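Local coordinates for protein chloride intracellular channel exc-4 (Caenorhabditis elegans, PDB 2YV9) that regulates the lumen size of the growing excretory canal and may insert into membranes to form chloride ion channels, at residues C193-R198 with W222-T227; R198-R203 with A232-S237; I214-T219 with E273-D278; L132-K137 with E250-F255. One frame throughout, in Å; residues are numbered along the deposited sequence.

All four contacts lie in the helical C-terminal part of this GST-like fold. Contacts 1 and 2 share helix 190-210 and the residue R198, and their centres are about 7 Å apart. Contact 3 is about 14 Å from contact 1, centre to centre, and touches it through W222. Contact 4 stands apart, its centre about 21 to 27 Å from the others, with no direct touch. Along the chain, the segments of contacts 1, 2 and 3 interleave, so helix 190-210, the loop before helix 219-228 and the later helices are linked to one another, with contacts 1 and 2 buried and contact 3 nearer the surface. Contact 4 brings helix 117-140 to the end of helix 241-251, bracketing contacts 1 and 2 in sequence.

Contact 1: C193-R198 with W222-T227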
loop_
_atom_site.group_PDB
_atom_site.type_symbol
_atom_site.label_atom_id
_atom_site.label_comp_id
_atom_site.label_asym_id
_atom_site.label_seq_id
_atom_site.Cartn_x
_atom_site.Cartn_y
_atom_site.Cartn_z
ATOM N N CYS A 193 -1.030 -11.236 12.042
ATOM C CA CYS A 193 -0.081 -10.945 10.974
ATOM C C CYS A 193 0.409 -9.481 11.094
ATOM O O CYS A 193 1.489 -9.141 10.575
ATOM C CB CYS A 193 -0.640 -11.244 9.650
ATOM S SG CYS A 193 -0.987 -13.028 9.438
ATOM N N GLU A 194 -0.343 -8.642 11.830
ATOM C CA GLU A 194 0.018 -7.247 12.104
ATOM C C GLU A 194 0.674 -7.070 13.485
ATOM O O GLU A 194 1.717 -6.420 13.632
ATOM C CB GLU A 194 -1.211 -6.368 11.994
ATOM C CG GLU A 194 -1.763 -6.425 10.568
ATOM C CD GLU A 194 -3.194 -5.945 10.427
ATOM O OE1 GLU A 194 -3.795 -5.506 11.435
ATOM O OE2 GLU A 194 -3.681 -5.957 9.262
ATOM N N LEU A 195 0.069 -7.645 14.504
ATOM C CA LEU A 195 0.590 -7.467 15.890
ATOM C C LEU A 195 1.868 -8.234 16.158
ATOM O O LEU A 195 2.723 -7.745 16.859
ATOM C CB LEU A 195 -0.482 -7.960 16.894
ATOM C CG LEU A 195 -0.170 -7.697 18.358
ATOM C CD1 LEU A 195 0.122 -6.193 18.588
ATOM C CD2 LEU A 195 -1.351 -8.211 19.246
ATOM N N MET A 196 2.002 -9.483 15.689
ATOM C CA MET A 196 3.164 -10.247 16.120
ATOM C C MET A 196 4.452 -9.578 15.549
ATOM O O MET A 196 5.397 -9.335 16.294
ATOM C CB MET A 196 3.052 -11.723 15.741
ATOM C CG MET A 196 1.990 -12.448 16.550
ATOM S SD MET A 196 1.809 -14.166 15.911
ATOM C CE MET A 196 1.098 -14.940 17.407
ATOM N N PRO A 197 4.435 -9.227 14.254
ATOM C CA PRO A 197 5.669 -8.454 13.809
ATOM C C PRO A 197 5.902 -7.146 14.580
ATOM O O PRO A 197 7.015 -6.875 14.972
ATOM C CB PRO A 197 5.375 -8.208 12.323
ATOM C CG PRO A 197 4.452 -9.389 11.923
ATOM C CD PRO A 197 3.541 -9.548 13.135
ATOM N N ARG A 198 4.840 -6.401 14.893
ATOM C CA ARG A 198 4.989 -5.157 15.663
ATOM C C ARG A 198 5.590 -5.433 17.060
ATOM O O ARG A 198 6.497 -4.735 17.546
ATOM C CB ARG A 198 3.716 -4.352 15.659
ATOM C CG ARG A 198 3.393 -3.781 14.267
ATOM C CD ARG A 198 1.990 -3.127 14.166
ATOM N NE ARG A 198 1.793 -2.413 12.901
ATOM C CZ ARG A 198 1.773 -2.997 11.709
ATOM N NH1 ARG A 198 1.852 -4.323 11.616
ATOM N NH2 ARG A 198 1.663 -2.272 10.607
ATOM N N TRP A 222 3.352 -12.238 26.850
ATOM C CA TRP A 222 4.606 -12.965 26.577
ATOM C C TRP A 222 4.275 -14.336 26.045
ATOM O O TRP A 222 4.973 -14.890 25.182
ATOM C CB TRP A 222 5.494 -13.016 27.813
ATOM C CG TRP A 222 6.420 -11.830 27.909
ATOM C CD1 TRP A 222 6.357 -10.801 28.770
ATOM C CD2 TRP A 222 7.573 -11.620 27.104
ATOM N NE1 TRP A 222 7.422 -9.945 28.565
ATOM C CE2 TRP A 222 8.165 -10.441 27.518
ATOM C CE3 TRP A 222 8.148 -12.327 26.052
ATOM C CZ2 TRP A 222 9.311 -9.936 26.884
ATOM C CZ3 TRP A 222 9.270 -11.838 25.440
ATOM C CH2 TRP A 222 9.843 -10.687 25.853
ATOM N N ALA A 223 3.183 -14.936 26.534
ATOM C CA ALA A 223 2.745 -16.191 25.961
ATOM C C ALA A 223 2.361 -16.109 24.456
ATOM O O ALA A 223 2.613 -17.010 23.661
ATOM C CB ALA A 223 1.572 -16.775 26.739
ATOM N N TYR A 224 1.765 -14.994 24.082
ATOM C CA TYR A 224 1.398 -14.721 22.705
ATOM C C TYR A 224 2.679 -14.487 21.864
ATOM O O TYR A 224 2.796 -14.964 20.724
ATOM C CB TYR A 224 0.472 -13.509 22.688
ATOM C CG TYR A 224 0.045 -13.009 21.346
ATOM C CD1 TYR A 224 -1.038 -13.574 20.661
ATOM C CD2 TYR A 224 0.700 -11.917 20.740
ATOM C CE1 TYR A 224 -1.392 -13.143 19.451
ATOM C CE2 TYR A 224 0.303 -11.470 19.483
ATOM C CZ TYR A 224 -0.764 -12.034 18.881
ATOM O OH TYR A 224 -1.176 -11.611 17.659
ATOM N N ILE A 225 3.672 -13.820 22.442
ATOM C CA ILE A 225 4.958 -13.672 21.723
ATOM C C ILE A 225 5.593 -15.072 21.542
ATOM O O ILE A 225 6.104 -15.442 20.471
ATOM C CB ILE A 225 5.875 -12.705 22.474
ATOM C CG1 ILE A 225 5.274 -11.280 22.406
ATOM C CG2 ILE A 225 7.321 -12.752 21.884
ATOM C CD1 ILE A 225 5.836 -10.299 23.410
ATOM N N LEU A 226 5.568 -15.879 22.589
ATOM C CA LEU A 226 6.005 -17.276 22.456
ATOM C C LEU A 226 5.249 -18.019 21.358
ATOM O O LEU A 226 5.859 -18.699 20.560
ATOM C CB LEU A 226 5.869 -17.993 23.788
ATOM C CG LEU A 226 6.329 -19.457 23.825
ATOM C CD1 LEU A 226 7.716 -19.742 23.215
ATOM C CD2 LEU A 226 6.238 -19.978 25.314
ATOM N N THR A 227 3.933 -17.845 21.310
ATOM C CA THR A 227 3.142 -18.387 20.224
ATOM C C THR A 227 3.717 -17.925 18.884
ATOM O O THR A 227 3.892 -18.717 17.995
ATOM C CB THR A 227 1.672 -18.057 20.410
ATOM O OG1 THR A 227 1.252 -18.701 21.630
ATOM C CG2 THR A 227 0.866 -18.549 19.252
#
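Y224 reaches from helix 219-228 to L195 and M196 on helix 190-210. The methyl CE of M196 lies over one face of the Y224 ring, shifted toward the rim. It is 3.9 Å from the ring centroid and 20° off the normal, a CH-pi contact. M196 SD sits obliquely to the same ring, which makes the pair a Met-aromatic contact as well. Nearer the phenol end, M196 CG comes to 3.5 Å from Y224 CE2. L195 approaches that corner obliquely, with its CD2 3.7 Å from Y224 CE2. Y224 CG is anti to its own backbone N (chi1 176°), which sends the ring out toward the other helix, and the extended chain of M196 carries its methyl over the ring.

Behind this first shell, the hydroxyl of Y224 hydrogen-bonds to D192 OD1, just ahead of the segment. I123 and L126 of helix 117-140 cover L195, while Y182 touches M196. With a leucine in place of Y224, D192 would probably lose its hydroxyl partner and M196 CE the flat surface under it. The two segments cross at 102°, with axes 10.2 Å apart, as buried neighbours in the all-helical C-terminal domain of a GST-like CLIC protein.

Contact 2: R198-R203 with A232-S237; sequences RLHHIR and AAFIES
H200 and F234 meet as a T-shaped pair inside the helical domain of this GST-like fold. The contact joins the middle of helix 190-210 to the short helix 232-236. It is small but buried.

The aromatic part comes first. F234 presents its edge to the face of H200, with centroids 5.6 Å apart and planes at 84°. The leading atom is F234 CZ, which lies 3.8 Å from H200 CG. H200 CG sits in the plane of the F234 ring. In F234, chi1 of 176° sets CG anti to the backbone N, and the ring is thrown straight across to the histidine. H200 also meets the rings of Y229 and H269 at steep angles, so it is held among aromatics.

The apolar part is short. F234 CZ also reaches H200 CB, at 3.8 Å. Next to CZ, F234 CE1 packs on the backbone of M196 and P197, and Q41 of helix 38-52 touches the F234 side chain. Helix 38-52 falls in the region predicted to cross the membrane after insertion.

Polar bonds complete the surroundings. The stacked imidazole also uses its ND1 in a hydrogen bond with Y229 OH, which helps fix the turn of the ring. Away from the stack, S237 OG bonds to Q41 NE2 and donates to A233 O at 2.7 Å, in the carbonyl plane.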
loop_
_atom_site.group_PDB
_atom_site.type_symbol
_atom_site.label_atom_id
_atom_site.label_comp_id
_atom_site.label_asym_id
_atom_site.label_seq_id
_atom_site.Cartn_x
_atom_site.Cartn_y
_atom_site.Cartn_z
ATOM N N ARG A 198 4.840 -6.401 14.893
ATOM C CA ARG A 198 4.989 -5.157 15.663
ATOM C C ARG A 198 5.590 -5.433 17.060
ATOM O O ARG A 198 6.497 -4.735 17.546
ATOM C CB ARG A 198 3.716 -4.352 15.659
ATOM C CG ARG A 198 3.393 -3.781 14.267
ATOM C CD ARG A 198 1.990 -3.127 14.166
ATOM N NE ARG A 198 1.793 -2.413 12.901
ATOM C CZ ARG A 198 1.773 -2.997 11.709
ATOM N NH1 ARG A 198 1.852 -4.323 11.616
ATOM N NH2 ARG A 198 1.663 -2.272 10.607
ATOM N N LEU A 199 5.074 -6.455 17.731
ATOM C CA LEU A 199 5.609 -6.814 19.020
ATOM C C LEU A 199 7.079 -7.178 18.945
ATOM O O LEU A 199 7.852 -6.757 19.788
ATOM C CB LEU A 199 4.787 -7.925 19.651
ATOM C CG LEU A 199 3.420 -7.575 20.183
ATOM C CD1 LEU A 199 2.616 -8.865 20.597
ATOM C CD2 LEU A 199 3.483 -6.627 21.447
ATOM N N HIS A 200 7.444 -7.978 17.953
ATOM C CA HIS A 200 8.836 -8.419 17.823
ATOM C C HIS A 200 9.730 -7.228 17.509
ATOM O O HIS A 200 10.810 -7.089 18.109
ATOM C CB HIS A 200 8.967 -9.408 16.695
ATOM C CG HIS A 200 10.321 -10.021 16.619
ATOM N ND1 HIS A 200 10.897 -10.736 17.656
ATOM C CD2 HIS A 200 11.251 -9.971 15.636
ATOM C CE1 HIS A 200 12.115 -11.108 17.292
ATOM N NE2 HIS A 200 12.353 -10.656 16.079
ATOM N N HIS A 201 9.282 -6.336 16.626
ATOM C CA HIS A 201 10.014 -5.075 16.367
ATOM C C HIS A 201 10.226 -4.304 17.695
ATOM O O HIS A 201 11.330 -3.808 18.009
ATOM C CB HIS A 201 9.300 -4.148 15.381
ATOM C CG HIS A 201 9.406 -4.568 13.956
ATOM N ND1 HIS A 201 9.469 -3.656 12.920
ATOM C CD2 HIS A 201 9.530 -5.796 13.394
ATOM C CE1 HIS A 201 9.550 -4.318 11.777
ATOM N NE2 HIS A 201 9.611 -5.617 12.032
ATOM N N ILE A 202 9.145 -4.184 18.480
ATOM C CA ILE A 202 9.231 -3.423 19.697
ATOM C C ILE A 202 10.245 -4.097 20.632
ATOM O O ILE A 202 11.027 -3.426 21.315
ATOM C CB ILE A 202 7.843 -3.337 20.376
ATOM C CG1 ILE A 202 6.995 -2.375 19.575
ATOM C CG2 ILE A 202 7.965 -2.882 21.738
ATOM C CD1 ILE A 202 5.513 -2.301 19.976
ATOM N N ARG A 203 10.237 -5.446 20.686
ATOM C CA ARG A 203 11.153 -6.152 21.584
ATOM C C ARG A 203 12.623 -5.928 21.194
ATOM O O ARG A 203 13.458 -5.532 22.007
ATOM C CB ARG A 203 10.863 -7.651 21.589
ATOM C CG ARG A 203 11.148 -8.301 22.911
ATOM C CD ARG A 203 12.519 -8.855 23.044
ATOM N NE ARG A 203 12.833 -9.250 24.423
ATOM C CZ ARG A 203 13.386 -10.406 24.784
ATOM N NH1 ARG A 203 13.710 -11.325 23.900
ATOM N NH2 ARG A 203 13.678 -10.622 26.055
ATOM N N ALA A 232 5.168 -21.146 12.376
ATOM C CA ALA A 232 6.016 -21.185 11.222
ATOM C C ALA A 232 5.803 -19.950 10.350
ATOM O O ALA A 232 6.774 -19.390 9.878
ATOM C CB ALA A 232 5.784 -22.506 10.411
ATOM N N ALA A 233 4.564 -19.523 10.155
ATOM C CA ALA A 233 4.279 -18.301 9.314
ATOM C C ALA A 233 5.091 -17.099 9.789
ATOM O O ALA A 233 5.598 -16.310 8.984
ATOM C CB ALA A 233 2.804 -17.964 9.320
ATOM N N PHE A 234 5.180 -16.944 11.092
ATOM C CA PHE A 234 5.966 -15.865 11.663
ATOM C C PHE A 234 7.476 -16.086 11.488
ATOM O O PHE A 234 8.244 -15.185 11.034
ATOM C CB PHE A 234 5.620 -15.663 13.136
ATOM C CG PHE A 234 6.493 -14.617 13.793
ATOM C CD1 PHE A 234 6.191 -13.259 13.629
ATOM C CD2 PHE A 234 7.674 -14.966 14.451
ATOM C CE1 PHE A 234 6.991 -12.308 14.162
ATOM C CE2 PHE A 234 8.503 -13.966 15.005
ATOM C CZ PHE A 234 8.129 -12.633 14.835
ATOM N N ILE A 235 7.914 -17.292 11.870
ATOM C CA ILE A 235 9.325 -17.599 11.888
ATOM C C ILE A 235 9.903 -17.441 10.491
ATOM O O ILE A 235 10.973 -16.794 10.319
ATOM C CB ILE A 235 9.591 -19.003 12.417
ATOM C CG1 ILE A 235 9.117 -19.138 13.870
ATOM C CG2 ILE A 235 11.083 -19.347 12.316
ATOM C CD1 ILE A 235 9.027 -20.627 14.319
ATOM N N GLU A 236 9.224 -18.000 9.500
ATOM C CA GLU A 236 9.785 -18.022 8.131
ATOM C C GLU A 236 9.896 -16.620 7.526
ATOM O O GLU A 236 10.774 -16.356 6.700
ATOM C CB GLU A 236 8.965 -18.944 7.226
ATOM C CG GLU A 236 9.157 -20.435 7.581
ATOM C CD GLU A 236 10.610 -20.840 7.696
ATOM O OE1 GLU A 236 11.340 -20.655 6.702
ATOM O OE2 GLU A 236 11.025 -21.319 8.782
ATOM N N SER A 237 9.026 -15.715 7.958
ATOM C CA SER A 237 8.956 -14.362 7.388
ATOM C C SER A 237 9.648 -13.325 8.251
ATOM O O SER A 237 9.549 -12.138 7.968
ATOM C CB SER A 237 7.498 -13.967 7.219
ATOM O OG SER A 237 6.824 -14.008 8.493
#

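Contact 3: I214-T219 with E273-D278; sequences IPHNFT and EKVLSD
V275 pushes its CG2 methyl against H216, overlapping both backbone and side chain. V275 CG2 is 3.4 Å from H216 O and 3.6 Å from H216 CB. The two side chains cross at about a right angle. In V275, chi1 of 173° puts CG2 beside the backbone N and leaves CG1 for W222 of the neighbouring helix. One helical turn after V275, D278 CB packs on T219 CG2 at 3.8 Å, again nearly at right angles.

Water joins the polar groups. One water gives both its hydrogens away, to H216 O at 2.8 Å and to D278 OD2 at 2.7 Å. It accepts a third bond from T219 OG1, also at 2.7 Å. A second water donates to D278 OD2 at 2.9 Å and only weakly to H216 O. The D278 carboxylate oxygen is thus gripped by two waters, and these bridge the H216 carbonyl to it. The charge of D278 probably polarises these waters.

The imidazole takes its own partner: H216 NE2 hydrogen-bonds to D213 OD2, and P272 touches the same side chain. T219 OG1 also has a weak hydrogen bond with K282 NZ. P215 to F218 form a type I beta turn, and F218 is the N-cap residue of helix 219-228. The arrangement is a water-bridged contact between the last helix, 273-280, and the loop entering helix 219-228, in the GST-like helical domain.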
loop_
_atom_site.group_PDB
_atom_site.type_symbol
_atom_site.label_atom_id
_atom_site.label_comp_id
_atom_site.label_asym_id
_atom_site.label_seq_id
_atom_site.Cartn_x
_atom_site.Cartn_y
_atom_site.Cartn_z
ATOM N N ILE A 214 9.853 -5.592 26.914
ATOM C CA ILE A 214 8.400 -5.634 27.043
ATOM C C ILE A 214 8.207 -6.132 28.483
ATOM O O ILE A 214 8.837 -7.111 28.852
ATOM C CB ILE A 214 7.793 -6.593 25.999
ATOM C CG1 ILE A 214 7.863 -6.030 24.572
ATOM C CG2 ILE A 214 6.330 -6.961 26.377
ATOM C CD1 ILE A 214 7.486 -7.013 23.536
ATOM N N PRO A 215 7.432 -5.410 29.334
ATOM C CA PRO A 215 7.458 -5.770 30.754
ATOM C C PRO A 215 7.218 -7.241 31.055
ATOM O O PRO A 215 6.292 -7.852 30.498
ATOM C CB PRO A 215 6.388 -4.879 31.357
ATOM C CG PRO A 215 6.392 -3.632 30.469
ATOM C CD PRO A 215 6.667 -4.175 29.091
ATOM N N HIS A 216 8.031 -7.811 31.937
ATOM C CA HIS A 216 8.038 -9.260 32.201
ATOM C C HIS A 216 6.807 -9.772 32.975
ATOM O O HIS A 216 6.530 -10.972 33.024
ATOM C CB HIS A 216 9.348 -9.589 32.942
ATOM C CG HIS A 216 10.553 -9.443 32.079
ATOM N ND1 HIS A 216 11.820 -9.809 32.486
ATOM C CD2 HIS A 216 10.688 -8.954 30.816
ATOM C CE1 HIS A 216 12.674 -9.582 31.507
ATOM N NE2 HIS A 216 12.020 -9.069 30.481
ATOM N N ASN A 217 6.063 -8.860 33.569
ATOM C CA ASN A 217 4.859 -9.237 34.326
ATOM C C ASN A 217 3.639 -9.460 33.426
ATOM O O ASN A 217 2.606 -9.943 33.888
ATOM C CB ASN A 217 4.569 -8.205 35.414
ATOM C CG ASN A 217 4.134 -6.868 34.865
ATOM O OD1 ASN A 217 4.828 -6.266 34.073
ATOM N ND2 ASN A 217 2.982 -6.388 35.310
ATOM N N PHE A 218 3.741 -9.107 32.140
ATOM C CA PHE A 218 2.653 -9.294 31.189
ATOM C C PHE A 218 2.690 -10.730 30.626
ATOM O O PHE A 218 3.071 -10.996 29.467
ATOM C CB PHE A 218 2.762 -8.287 30.053
ATOM C CG PHE A 218 2.661 -6.853 30.484
ATOM C CD1 PHE A 218 2.103 -6.476 31.713
ATOM C CD2 PHE A 218 3.124 -5.856 29.636
ATOM C CE1 PHE A 218 2.045 -5.139 32.075
ATOM C CE2 PHE A 218 3.024 -4.532 29.960
ATOM C CZ PHE A 218 2.504 -4.152 31.179
ATOM N N THR A 219 2.284 -11.697 31.449
ATOM C CA THR A 219 2.481 -13.102 31.122
ATOM C C THR A 219 1.707 -13.603 29.901
ATOM O O THR A 219 2.203 -14.442 29.134
ATOM C CB THR A 219 2.045 -13.982 32.308
ATOM O OG1 THR A 219 2.501 -13.378 33.516
ATOM C CG2 THR A 219 2.570 -15.389 32.180
ATOM N N GLU A 273 13.618 -15.803 31.154
ATOM C CA GLU A 273 13.563 -17.039 31.927
ATOM C C GLU A 273 12.379 -17.125 32.887
ATOM O O GLU A 273 11.694 -18.161 32.961
ATOM C CB GLU A 273 14.862 -17.198 32.738
ATOM C CG GLU A 273 14.916 -18.431 33.641
ATOM C CD GLU A 273 16.328 -18.681 34.124
ATOM O OE1 GLU A 273 16.682 -18.095 35.172
ATOM O OE2 GLU A 273 17.080 -19.377 33.402
ATOM N N LYS A 274 12.227 -16.079 33.698
ATOM C CA LYS A 274 11.189 -16.060 34.748
ATOM C C LYS A 274 9.834 -15.987 34.086
ATOM O O LYS A 274 8.850 -16.526 34.595
ATOM C CB LYS A 274 11.380 -14.863 35.667
ATOM C CG LYS A 274 10.379 -14.767 36.834
ATOM C CD LYS A 274 10.216 -16.085 37.595
ATOM C CE LYS A 274 9.415 -15.890 38.870
ATOM N NZ LYS A 274 9.404 -17.160 39.650
ATOM N N VAL A 275 9.781 -15.350 32.929
ATOM C CA VAL A 275 8.514 -15.247 32.165
ATOM C C VAL A 275 8.115 -16.611 31.611
ATOM O O VAL A 275 6.950 -16.986 31.621
ATOM C CB VAL A 275 8.635 -14.251 31.017
ATOM C CG1 VAL A 275 7.367 -14.283 30.116
ATOM C CG2 VAL A 275 8.914 -12.847 31.549
ATOM N N LEU A 276 9.087 -17.387 31.147
ATOM C CA LEU A 276 8.797 -18.706 30.609
ATOM C C LEU A 276 8.272 -19.616 31.726
ATOM O O LEU A 276 7.313 -20.349 31.538
ATOM C CB LEU A 276 10.031 -19.287 29.909
ATOM C CG LEU A 276 9.808 -20.517 29.016
ATOM C CD1 LEU A 276 8.597 -20.382 28.106
ATOM C CD2 LEU A 276 11.059 -20.835 28.190
ATOM N N SER A 277 8.863 -19.471 32.908
ATOM C CA SER A 277 8.393 -20.204 34.080
ATOM C C SER A 277 6.961 -19.806 34.410
ATOM O O SER A 277 6.123 -20.697 34.610
ATOM C CB SER A 277 9.311 -19.963 35.269
ATOM O OG SER A 277 10.610 -20.482 35.001
ATOM N N ASP A 278 6.684 -18.492 34.449
ATOM C CA ASP A 278 5.343 -17.958 34.725
ATOM C C ASP A 278 4.347 -18.538 33.719
ATOM O O ASP A 278 3.226 -18.932 34.089
ATOM C CB ASP A 278 5.316 -16.419 34.667
ATOM C CG ASP A 278 6.077 -15.755 35.821
ATOM O OD1 ASP A 278 6.429 -16.439 36.807
ATOM O OD2 ASP A 278 6.324 -14.530 35.747
HETATM O O HOH W 1 5.151 -13.279 33.706
HETATM O O HOH W 2 8.493 -12.614 35.250
#

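Contact 4: L132-K137 with E250-F255; sequences LFLRAK and EQMNLF
M252 turns its side chain toward helix 117-140 and lies against L134 and R135. It is deposited in two conformers, so its bends and contacts are described for one of them. The chain is not extended there. CG is anti to the carbonyl carbon, and the chain then bends at chi2 (-62°) and again at chi3, which folds the thioether along the helix surface.

L134 meets the inner part of this chain. Its CG is 3.9 Å from M252 CG, and the two side chains run antiparallel alongside one another. L134 also rests on I205 and L210 of helix 190-210.

R135 meets the outer part. In this conformer, R135 CD is 3.8 Å from M252 CE, a tentative distance. The arginine bends at chi2 (69°), and its aliphatic portion crosses the methionine obliquely while the guanidinium goes on to other partners. R135 NE forms a salt bridge with E139 OE2, and NH1 hydrogen-bonds to N73 OD1 of the second subunit. K72 of that subunit also packs on M252 and R135.

Helix 241-251 has just ended at M252. Across the contact, only carbon and sulfur surfaces meet. This implies hold by apolar packing, with the arginine's charge met elsewhere.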
loop_
_atom_site.group_PDB
_atom_site.type_symbol
_atom_site.label_atom_id
_atom_site.label_comp_id
_atom_site.label_asym_id
_atom_site.label_seq_id
_atom_site.Cartn_x
_atom_site.Cartn_y
_atom_site.Cartn_z
ATOM N N LEU A 132 6.306 7.270 18.540
ATOM C CA LEU A 132 6.542 8.533 19.282
ATOM C C LEU A 132 7.736 8.421 20.228
ATOM O O LEU A 132 8.597 9.334 20.281
ATOM C CB LEU A 132 5.324 8.991 20.057
ATOM C CG LEU A 132 4.172 9.369 19.117
ATOM C CD1 LEU A 132 2.832 9.525 19.896
ATOM C CD2 LEU A 132 4.485 10.655 18.356
ATOM N N PHE A 133 7.826 7.330 20.971
ATOM C CA PHE A 133 8.890 7.157 21.949
ATOM C C PHE A 133 10.243 6.982 21.230
ATOM O O PHE A 133 11.282 7.575 21.601
ATOM C CB PHE A 133 8.656 5.938 22.838
ATOM C CG PHE A 133 9.717 5.746 23.876
ATOM C CD1 PHE A 133 10.122 6.796 24.678
ATOM C CD2 PHE A 133 10.356 4.507 24.053
ATOM C CE1 PHE A 133 11.132 6.614 25.623
ATOM C CE2 PHE A 133 11.354 4.333 24.966
ATOM C CZ PHE A 133 11.758 5.374 25.752
ATOM N N LEU A 134 10.218 6.203 20.151
ATOM C CA LEU A 134 11.433 6.000 19.347
ATOM C C LEU A 134 11.961 7.345 18.905
ATOM O O LEU A 134 13.150 7.657 19.087
ATOM C CB LEU A 134 11.158 5.060 18.194
ATOM C CG LEU A 134 12.239 4.934 17.133
ATOM C CD1 LEU A 134 13.499 4.269 17.684
ATOM C CD2 LEU A 134 11.607 4.189 15.948
ATOM N N ARG A 135 11.105 8.152 18.301
ATOM C CA ARG A 135 11.555 9.446 17.810
ATOM C C ARG A 135 11.975 10.366 18.989
ATOM O O ARG A 135 13.029 11.035 18.932
ATOM C CB ARG A 135 10.464 10.104 16.982
ATOM C CG ARG A 135 10.750 11.559 16.578
ATOM C CD ARG A 135 11.905 11.590 15.566
ATOM N NE ARG A 135 12.147 12.901 14.956
ATOM C CZ ARG A 135 11.362 13.455 14.034
ATOM N NH1 ARG A 135 10.242 12.881 13.658
ATOM N NH2 ARG A 135 11.675 14.645 13.524
ATOM N N ALA A 136 11.186 10.407 20.072
ATOM C CA ALA A 136 11.511 11.320 21.192
ATOM C C ALA A 136 12.841 10.930 21.838
ATOM O O ALA A 136 13.668 11.803 22.138
ATOM C CB ALA A 136 10.411 11.269 22.227
ATOM N N LYS A 137 13.080 9.640 22.050
ATOM C CA LYS A 137 14.288 9.253 22.756
ATOM C C LYS A 137 15.526 9.444 21.872
ATOM O O LYS A 137 16.606 9.923 22.336
ATOM C CB LYS A 137 14.256 7.823 23.284
ATOM C CG LYS A 137 15.292 7.659 24.392
ATOM C CD LYS A 137 15.532 6.214 24.706
ATOM C CE LYS A 137 16.444 6.089 25.888
ATOM N NZ LYS A 137 17.834 6.186 25.473
ATOM N N GLU A 250 18.041 3.443 9.492
ATOM C CA GLU A 250 18.134 4.095 8.196
ATOM C C GLU A 250 17.081 5.191 7.992
ATOM O O GLU A 250 17.354 6.188 7.299
ATOM C CB GLU A 250 18.232 3.084 7.013
ATOM C CG GLU A 250 16.959 2.308 6.607
ATOM C CD GLU A 250 17.182 1.246 5.483
ATOM O OE1 GLU A 250 18.218 1.333 4.765
ATOM O OE2 GLU A 250 16.309 0.322 5.301
ATOM N N GLN A 251 15.915 5.040 8.628
ATOM C CA GLN A 251 14.873 6.088 8.591
ATOM C C GLN A 251 14.994 7.159 9.718
ATOM O O GLN A 251 14.638 8.311 9.490
ATOM C CB GLN A 251 13.458 5.475 8.633
ATOM C CG GLN A 251 13.152 4.366 7.586
ATOM C CD GLN A 251 13.084 4.842 6.127
ATOM O OE1 GLN A 251 12.852 6.020 5.834
ATOM N NE2 GLN A 251 13.257 3.896 5.202
ATOM N N MET A 252 15.429 6.738 10.915
ATOM C CA MET A 252 15.710 7.637 12.058
ATOM C C MET A 252 17.106 8.318 11.846
ATOM O O MET A 252 17.620 8.968 12.764
ATOM C CB MET A 252 15.667 6.861 13.431
ATOM C CG MET A 252 14.239 6.575 14.185
ATOM S SD MET A 252 13.420 8.139 14.631
ATOM C CE MET A 252 14.787 9.268 14.862
ATOM N N ASN A 253 17.712 8.163 10.657
ATOM C CA ASN A 253 19.090 8.607 10.397
ATOM C C ASN A 253 20.006 8.461 11.610
ATOM O O ASN A 253 20.427 9.451 12.191
ATOM C CB ASN A 253 19.097 10.045 9.875
ATOM C CG ASN A 253 18.815 10.115 8.391
ATOM O OD1 ASN A 253 17.656 10.189 7.959
ATOM N ND2 ASN A 253 19.884 10.097 7.591
ATOM N N LEU A 254 20.242 7.216 12.015
ATOM C CA LEU A 254 21.230 6.870 13.054
ATOM C C LEU A 254 22.319 5.992 12.450
ATOM O O LEU A 254 22.077 5.234 11.480
ATOM C CB LEU A 254 20.617 6.121 14.227
ATOM C CG LEU A 254 19.328 6.646 14.812
ATOM C CD1 LEU A 254 18.821 5.683 15.890
ATOM C CD2 LEU A 254 19.552 8.037 15.371
ATOM N N PHE A 255 23.518 6.088 13.025
ATOM C CA PHE A 255 24.705 5.558 12.357
ATOM C C PHE A 255 24.970 4.069 12.578
ATOM O O PHE A 255 25.011 3.574 13.719
ATOM C CB PHE A 255 25.973 6.323 12.720
ATOM C CG PHE A 255 27.167 5.898 11.887
ATOM C CD1 PHE A 255 27.243 6.248 10.551
ATOM C CD2 PHE A 255 28.154 5.093 12.416
ATOM C CE1 PHE A 255 28.311 5.836 9.773
ATOM C CE2 PHE A 255 29.218 4.677 11.646
ATOM C CZ PHE A 255 29.301 5.045 10.324
#